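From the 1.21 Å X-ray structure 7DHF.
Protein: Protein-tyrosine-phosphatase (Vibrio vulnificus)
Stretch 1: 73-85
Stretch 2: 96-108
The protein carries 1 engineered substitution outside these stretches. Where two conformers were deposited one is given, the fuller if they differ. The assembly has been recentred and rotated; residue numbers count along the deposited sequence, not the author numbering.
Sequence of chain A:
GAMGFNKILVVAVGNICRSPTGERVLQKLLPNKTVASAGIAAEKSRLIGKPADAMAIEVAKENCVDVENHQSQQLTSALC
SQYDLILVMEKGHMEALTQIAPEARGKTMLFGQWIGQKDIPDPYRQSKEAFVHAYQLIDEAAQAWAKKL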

ATOM      1  N   GLN A  73       4.643  -7.440  -6.311  1.00 10.03           N
ATOM      2  CA  GLN A  73       3.768  -8.346  -7.040  1.00 10.54           C
ATOM      3  C   GLN A  73       2.689  -7.556  -7.768  1.00 10.80           C
ATOM      4  O   GLN A  73       2.316  -6.450  -7.367  1.00 10.68           O
ATOM      5  CB  GLN A  73       3.124  -9.402  -6.127  1.00 10.90           C
ATOM      6  CG  GLN A  73       1.966  -8.901  -5.277  1.00 10.39           C
ATOM      7  CD  GLN A  73       1.346 -10.010  -4.453  1.00 11.56           C
ATOM      8  OE1 GLN A  73       1.214 -11.143  -4.917  1.00 14.00           O
ATOM      9  NE2 GLN A  73       0.971  -9.694  -3.221  1.00 11.53           N
ATOM     10  N   GLN A  74       2.166  -8.169  -8.827  1.00 10.59           N
ATOM     11  CA  GLN A  74       1.168  -7.551  -9.686  1.00 11.12           C
ATOM     12  C   GLN A  74      -0.234  -7.773  -9.134  1.00 11.37           C
ATOM     13  O   GLN A  74      -0.562  -8.854  -8.635  1.00 12.35           O
ATOM     14  CB  GLN A  74       1.259  -8.164 -11.085  1.00 11.60           C
ATOM     15  CG  GLN A  74       0.138  -7.777 -12.045  1.00 11.88           C
ATOM     16  CD  GLN A  74       0.117  -6.298 -12.369  1.00 11.62           C
ATOM     17  OE1 GLN A  74       1.161  -5.679 -12.574  1.00 11.98           O
ATOM     18  NE2 GLN A  74      -1.079  -5.721 -12.414  1.00 11.66           N
ATOM     19  N   LEU A  75      -1.063  -6.738  -9.239  1.00 11.61           N
ATOM     20  CA  LEU A  75      -2.459  -6.852  -8.849  0.52 12.19           C
ATOM     21  C   LEU A  75      -3.222  -7.652  -9.897  1.00 12.07           C
ATOM     22  O   LEU A  75      -3.176  -7.335 -11.089  1.00 12.99           O
ATOM     23  CB  LEU A  75      -3.067  -5.459  -8.727  0.52 13.78           C
ATOM     24  CG  LEU A  75      -4.516  -5.397  -8.245  0.52 15.22           C
ATOM     25  CD1 LEU A  75      -4.600  -5.665  -6.751  0.52 16.42           C
ATOM     26  CD2 LEU A  75      -5.114  -4.046  -8.578  0.52 16.19           C
ATOM     27  N   THR A  76      -3.922  -8.693  -9.453  1.00 12.12           N
ATOM     28  CA  THR A  76      -4.746  -9.509 -10.332  1.00 12.63           C
ATOM     29  C   THR A  76      -6.114  -9.697  -9.694  1.00 12.69           C
ATOM     30  O   THR A  76      -6.301  -9.473  -8.496  1.00 12.93           O
ATOM     31  CB  THR A  76      -4.140 -10.899 -10.566  1.00 14.44           C
ATOM     32  OG1 THR A  76      -4.178 -11.645  -9.344  1.00 14.21           O
ATOM     33  CG2 THR A  76      -2.705 -10.794 -11.057  1.00 15.36           C
ATOM     34  N   SER A  77      -7.077 -10.119 -10.515  1.00 13.62           N
ATOM     35  CA  SER A  77      -8.406 -10.422  -9.994  0.62 14.34           C
ATOM     36  C   SER A  77      -8.346 -11.551  -8.975  1.00 13.32           C
ATOM     37  O   SER A  77      -8.998 -11.487  -7.925  1.00 14.06           O
ATOM     38  CB  SER A  77      -9.341 -10.790 -11.145  0.62 15.98           C
ATOM     39  OG  SER A  77     -10.584 -11.267 -10.661  0.62 16.68           O
ATOM     40  N   ALA A  78      -7.565 -12.596  -9.264  1.00 13.66           N
ATOM     41  CA  ALA A  78      -7.433 -13.703  -8.324  1.00 13.54           C
ATOM     42  C   ALA A  78      -6.867 -13.228  -6.991  1.00 13.32           C
ATOM     43  O   ALA A  78      -7.318 -13.663  -5.925  1.00 14.35           O
ATOM     44  CB  ALA A  78      -6.552 -14.797  -8.924  1.00 14.41           C
ATOM     45  N   LEU A  79      -5.870 -12.340  -7.029  1.00 12.85           N
ATOM     46  CA  LEU A  79      -5.306 -11.819  -5.790  1.00 12.14           C
ATOM     47  C   LEU A  79      -6.360 -11.066  -4.986  1.00 12.06           C
ATOM     48  O   LEU A  79      -6.464 -11.241  -3.767  1.00 12.90           O
ATOM     49  CB  LEU A  79      -4.109 -10.918  -6.092  1.00 12.10           C
ATOM     50  CG  LEU A  79      -3.330 -10.432  -4.868  1.00 12.46           C
ATOM     51  CD1 LEU A  79      -2.586 -11.591  -4.212  1.00 13.23           C
ATOM     52  CD2 LEU A  79      -2.363  -9.326  -5.247  1.00 12.52           C
ATOM     53  N   CYS A  80      -7.152 -10.222  -5.654  1.00 11.82           N
ATOM     54  CA  CYS A  80      -8.165  -9.442  -4.948  1.00 12.45           C
ATOM     55  C   CYS A  80      -9.160 -10.339  -4.223  1.00 13.29           C
ATOM     56  O   CYS A  80      -9.660  -9.971  -3.153  1.00 13.82           O
ATOM     57  CB  CYS A  80      -8.908  -8.532  -5.927  1.00 13.84           C
ATOM     58  SG  CYS A  80      -7.939  -7.144  -6.560  1.00 14.62           S
ATOM     59  N   SER A  81      -9.460 -11.515  -4.780  1.00 14.12           N
ATOM     60  CA  SER A  81     -10.422 -12.414  -4.152  0.57 15.39           C
ATOM     61  C   SER A  81      -9.920 -12.962  -2.822  1.00 16.74           C
ATOM     62  O   SER A  81     -10.723 -13.477  -2.038  1.00 19.66           O
ATOM     63  CB  SER A  81     -10.767 -13.569  -5.097  0.57 17.52           C
ATOM     64  OG  SER A  81      -9.654 -14.423  -5.300  0.57 19.51           O
ATOM     65  N   GLN A  82      -8.622 -12.863  -2.551  1.00 15.79           N
ATOM     66  CA  GLN A  82      -8.047 -13.389  -1.322  1.00 16.91           C
ATOM     67  C   GLN A  82      -8.094 -12.401  -0.165  1.00 16.16           C
ATOM     68  O   GLN A  82      -7.697 -12.763   0.949  1.00 17.78           O
ATOM     69  CB  GLN A  82      -6.590 -13.799  -1.558  1.00 18.94           C
ATOM     70  CG  GLN A  82      -6.392 -14.804  -2.675  1.00 22.81           C
ATOM     71  CD  GLN A  82      -4.938 -15.194  -2.845  1.00 27.36           C
ATOM     72  OE1 GLN A  82      -4.345 -14.977  -3.901  1.00 29.52           O
ATOM     73  NE2 GLN A  82      -4.355 -15.773  -1.801  1.00 30.45           N
ATOM     74  N   TYR A  83      -8.560 -11.175  -0.388  1.00 14.56           N
ATOM     75  CA  TYR A  83      -8.515 -10.138   0.632  1.00 13.25           C
ATOM     76  C   TYR A  83      -9.899  -9.547   0.853  1.00 13.37           C
ATOM     77  O   TYR A  83     -10.718  -9.467  -0.067  1.00 14.30           O
ATOM     78  CB  TYR A  83      -7.475  -9.062   0.271  1.00 13.52           C
ATOM     79  CG  TYR A  83      -6.086  -9.650   0.281  1.00 12.97           C
ATOM     80  CD1 TYR A  83      -5.314  -9.636   1.433  1.00 13.45           C
ATOM     81  CD2 TYR A  83      -5.569 -10.274  -0.847  1.00 13.87           C
ATOM     82  CE1 TYR A  83      -4.058 -10.203   1.455  1.00 13.43           C
ATOM     83  CE2 TYR A  83      -4.314 -10.841  -0.836  1.00 13.18           C
ATOM     84  CZ  TYR A  83      -3.564 -10.806   0.316  1.00 13.38           C
ATOM     85  OH  TYR A  83      -2.316 -11.377   0.329  1.00 14.89           O
ATOM     86  N   ASP A  84     -10.153  -9.157   2.102  1.00 12.97           N
ATOM     87  CA  ASP A  84     -11.437  -8.597   2.502  1.00 12.60           C
ATOM     88  C   ASP A  84     -11.518  -7.098   2.267  1.00 12.13           C
ATOM     89  O   ASP A  84     -12.618  -6.562   2.082  1.00 13.08           O
ATOM     90  CB  ASP A  84     -11.672  -8.856   3.992  1.00 13.53           C
ATOM     91  CG  ASP A  84     -11.596 -10.324   4.347  1.00 15.75           C
ATOM     92  OD1 ASP A  84     -12.317 -11.125   3.718  1.00 18.27           O
ATOM     93  OD2 ASP A  84     -10.824 -10.672   5.265  1.00 16.52           O
ATOM     94  N   LEU A  85     -10.380  -6.413   2.291  1.00 11.49           N
ATOM     95  CA  LEU A  85     -10.326  -4.965   2.187  1.00 11.58           C
ATOM     96  C   LEU A  85      -9.123  -4.592   1.337  1.00 11.21           C
ATOM     97  O   LEU A  85      -8.037  -5.152   1.509  1.00 11.84           O
ATOM     98  CB  LEU A  85     -10.179  -4.332   3.577  1.00 11.89           C
ATOM     99  CG  LEU A  85     -10.078  -2.808   3.643  1.00 12.03           C
ATOM    100  CD1 LEU A  85     -11.354  -2.153   3.138  1.00 12.63           C
ATOM    101  CD2 LEU A  85      -9.770  -2.366   5.065  1.00 13.30           C
ATOM    102  N   ALA A  96      -8.510   2.101 -12.094  1.00 19.48           N
ATOM    103  CA  ALA A  96      -7.539   1.183 -12.677  1.00 20.16           C
ATOM    104  C   ALA A  96      -7.673  -0.206 -12.065  1.00 19.83           C
ATOM    105  O   ALA A  96      -7.541  -1.218 -12.763  1.00 20.63           O
ATOM    106  CB  ALA A  96      -6.124   1.724 -12.477  1.00 21.73           C
ATOM    107  N   LEU A  97      -7.945  -0.271 -10.761  1.00 18.82           N
ATOM    108  CA  LEU A  97      -8.118  -1.560 -10.097  1.00 19.64           C
ATOM    109  C   LEU A  97      -9.356  -2.281 -10.613  1.00 20.29           C
ATOM    110  O   LEU A  97      -9.316  -3.485 -10.888  1.00 20.36           O
ATOM    111  CB  LEU A  97      -8.205  -1.352  -8.585  1.00 20.75           C
ATOM    112  CG  LEU A  97      -8.382  -2.616  -7.740  1.00 22.65           C
ATOM    113  CD1 LEU A  97      -7.600  -2.489  -6.441  1.00 23.31           C
ATOM    114  CD2 LEU A  97      -9.846  -2.896  -7.444  1.00 23.84           C
ATOM    115  N   THR A  98     -10.473  -1.560 -10.742  1.00 20.71           N
ATOM    116  CA  THR A  98     -11.716  -2.191 -11.173  1.00 22.94           C
ATOM    117  C   THR A  98     -11.673  -2.620 -12.634  1.00 22.64           C
ATOM    118  O   THR A  98     -12.430  -3.515 -13.022  1.00 22.86           O
ATOM    119  CB  THR A  98     -12.901  -1.261 -10.911  1.00 25.82           C
ATOM    120  OG1 THR A  98     -12.669   0.008 -11.531  1.00 27.34           O
ATOM    121  CG2 THR A  98     -13.103  -1.068  -9.414  1.00 26.61           C
ATOM    122  N   GLN A  99     -10.814  -2.007 -13.452  1.00 22.52           N
ATOM    123  CA  GLN A  99     -10.559  -2.548 -14.783  1.00 23.48           C
ATOM    124  C   GLN A  99     -10.030  -3.973 -14.688  1.00 21.97           C
ATOM    125  O   GLN A  99     -10.386  -4.835 -15.500  1.00 23.15           O
ATOM    126  CB  GLN A  99      -9.551  -1.670 -15.524  1.00 27.38           C
ATOM    127  CG  GLN A  99     -10.102  -0.349 -16.029  1.00 31.67           C
ATOM    128  CD  GLN A  99      -9.044   0.484 -16.731  1.00 34.89           C
ATOM    129  OE1 GLN A  99      -7.890   0.532 -16.305  1.00 36.10           O
ATOM    130  NE2 GLN A  99      -9.432   1.137 -17.821  1.00 35.86           N
ATOM    131  N   ILE A 100      -9.177  -4.235 -13.698  1.00 20.15           N
ATOM    132  CA  ILE A 100      -8.597  -5.562 -13.520  1.00 19.99           C
ATOM    133  C   ILE A 100      -9.561  -6.478 -12.777  1.00 20.00           C
ATOM    134  O   ILE A 100      -9.716  -7.652 -13.132  1.00 20.82           O
ATOM    135  CB  ILE A 100      -7.245  -5.440 -12.789  1.00 20.07           C
ATOM    136  CG1 ILE A 100      -6.250  -4.635 -13.629  1.00 20.16           C
ATOM    137  CG2 ILE A 100      -6.678  -6.819 -12.466  1.00 20.60           C
ATOM    138  CD1 ILE A 100      -5.022  -4.180 -12.863  1.00 20.40           C
ATOM    139  N   ALA A 101     -10.219  -5.960 -11.743  1.00 19.87           N
ATOM    140  CA  ALA A 101     -11.071  -6.757 -10.861  1.00 20.19           C
ATOM    141  C   ALA A 101     -12.344  -5.978 -10.575  1.00 20.88           C
ATOM    142  O   ALA A 101     -12.507  -5.398  -9.494  1.00 20.24           O
ATOM    143  CB  ALA A 101     -10.341  -7.095  -9.560  1.00 20.32           C
ATOM    144  N   PRO A 102     -13.279  -5.940 -11.526  1.00 22.54           N
ATOM    145  CA  PRO A 102     -14.514  -5.173 -11.294  1.00 23.67           C
ATOM    146  C   PRO A 102     -15.285  -5.624 -10.066  1.00 23.57           C
ATOM    147  O   PRO A 102     -15.939  -4.799  -9.417  1.00 24.34           O
ATOM    148  CB  PRO A 102     -15.316  -5.388 -12.586  1.00 24.37           C
ATOM    149  CG  PRO A 102     -14.743  -6.623 -13.197  1.00 24.06           C
ATOM    150  CD  PRO A 102     -13.295  -6.637 -12.823  1.00 23.26           C
ATOM    151  N   GLU A 103     -15.221  -6.910  -9.724  1.00 22.45           N
ATOM    152  CA  GLU A 103     -15.914  -7.431  -8.553  1.00 23.08           C
ATOM    153  C   GLU A 103     -15.367  -6.883  -7.240  1.00 20.96           C
ATOM    154  O   GLU A 103     -16.013  -7.060  -6.201  1.00 21.01           O
ATOM    155  CB  GLU A 103     -15.863  -8.964  -8.535  1.00 26.20           C
ATOM    156  CG  GLU A 103     -14.469  -9.572  -8.356  1.00 29.99           C
ATOM    157  CD  GLU A 103     -13.621  -9.508  -9.614  1.00 32.70           C
ATOM    158  OE1 GLU A 103     -14.172  -9.197 -10.690  1.00 34.71           O
ATOM    159  OE2 GLU A 103     -12.403  -9.766  -9.525  1.00 33.78           O
ATOM    160  N   ALA A 104     -14.207  -6.229  -7.255  1.00 19.16           N
ATOM    161  CA  ALA A 104     -13.579  -5.739  -6.035  1.00 18.82           C
ATOM    162  C   ALA A 104     -13.961  -4.303  -5.696  1.00 18.48           C
ATOM    163  O   ALA A 104     -13.460  -3.766  -4.702  1.00 17.28           O
ATOM    164  CB  ALA A 104     -12.056  -5.846  -6.152  1.00 19.78           C
ATOM    165  N   ARG A 105     -14.836  -3.673  -6.484  1.00 19.31           N
ATOM    166  CA  ARG A 105     -15.239  -2.296  -6.207  1.00 21.17           C
ATOM    167  C   ARG A 105     -15.707  -2.139  -4.766  1.00 18.50           C
ATOM    168  O   ARG A 105     -15.303  -1.204  -4.064  1.00 17.28           O
ATOM    169  CB  ARG A 105     -16.360  -1.887  -7.167  1.00 25.43           C
ATOM    170  CG  ARG A 105     -16.856  -0.451  -6.991  1.00 30.21           C
ATOM    171  CD  ARG A 105     -18.328  -0.315  -7.356  1.00 34.40           C
ATOM    172  NE  ARG A 105     -19.202  -1.004  -6.407  1.00 37.07           N
ATOM    173  CZ  ARG A 105     -19.605  -0.496  -5.245  1.00 38.65           C
ATOM    174  NH1 ARG A 105     -19.215   0.715  -4.867  1.00 39.17           N
ATOM    175  NH2 ARG A 105     -20.400  -1.202  -4.452  1.00 38.97           N
ATOM    176  N   GLY A 106     -16.564  -3.052  -4.308  1.00 17.88           N
ATOM    177  CA  GLY A 106     -17.233  -2.859  -3.034  1.00 16.74           C
ATOM    178  C   GLY A 106     -16.298  -2.846  -1.842  1.00 15.97           C
ATOM    179  O   GLY A 106     -16.622  -2.257  -0.808  1.00 17.03           O
ATOM    180  N   LYS A 107     -15.138  -3.492  -1.955  1.00 14.76           N
ATOM    181  CA  LYS A 107     -14.201  -3.565  -0.840  1.00 14.07           C
ATOM    182  C   LYS A 107     -12.965  -2.697  -1.039  1.00 12.53           C
ATOM    183  O   LYS A 107     -12.012  -2.814  -0.262  1.00 12.92           O
ATOM    184  CB  LYS A 107     -13.797  -5.015  -0.568  1.00 17.00           C
ATOM    185  CG  LYS A 107     -13.120  -5.711  -1.729  1.00 19.02           C
ATOM    186  CD  LYS A 107     -12.970  -7.195  -1.446  1.00 20.32           C
ATOM    187  CE  LYS A 107     -12.347  -7.923  -2.617  1.00 19.93           C
ATOM    188  NZ  LYS A 107     -12.287  -9.390  -2.377  1.00 16.03           N
ATOM    189  N   THR A 108     -12.961  -1.816  -2.037  1.00 11.74           N
ATOM    190  CA  THR A 108     -11.817  -0.955  -2.316  1.00 11.66           C
ATOM    191  C   THR A 108     -12.075   0.430  -1.735  1.00 11.37           C
ATOM    192  O   THR A 108     -13.072   1.077  -2.073  1.00 11.93           O
ATOM    193  CB  THR A 108     -11.542  -0.881  -3.819  1.00 12.61           C
ATOM    194  OG1 THR A 108     -11.205  -2.185  -4.306  1.00 14.16           O
ATOM    195  CG2 THR A 108     -10.389   0.076  -4.120  1.00 13.73           C
TER

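From Ser77 and Ala101 onward the two stretches run side by side in the same direction. Ser77 lies nearest Ala101 (CA to CA, 4.6 Å), Cys80 nearest Ala104, and Leu85 nearest Lys107. Together they bury 560 Å².

Lys107 gives up the most surface to the contact, 114 Å². Its chain is nearly straight beyond chi1, which is p, and this carries the ammonium group to the turn from Cys80 to Tyr83. There NZ donates to two backbone carbonyls, Cys80 O and Tyr83 O, each at 2.8 Å. These residues are the first and last of a type I turn. Cys80 O is shared: it also accepts from Tyr83 N at 3.2 Å. The lysine thus binds carbonyl dipoles here rather than a carboxylate.

The third bond across the stretches joins side chains. Ser77 OG donates to Glu103 OE2 at 2.6 Å, a short bond to a charged acceptor.

Other polar groups are satisfied locally. Thr76 caps the helix, its OG1 accepting from Leu79 N at 3.0 Å, while Thr76 O accepts from Cys80 N at 3.1 Å. Ser81 OG donates to Ala78 O at 2.5 Å. Gln74 NE2 donates to Leu75 O at 3.0 Å, and both polar atoms of its amide are also bonded elsewhere in the structure. In stretch 2, Ala104 O accepts from Thr108 OG1 at 2.8 Å and from Lys107 N at 3.2 Å.

Apolar side chains make the rest of the contact. Leu75 CD2 meets Leu97 CD1 at 3.6 Å and Ile100 CD1 at 4.3 Å. Cys80 points toward stretch 2, with SG 3.8 Å from Ala101 CB and CB 4.1 Å from Ala104 CB. The backbones come close at Ala101, whose CB lies 3.9 Å from Ser77 CA.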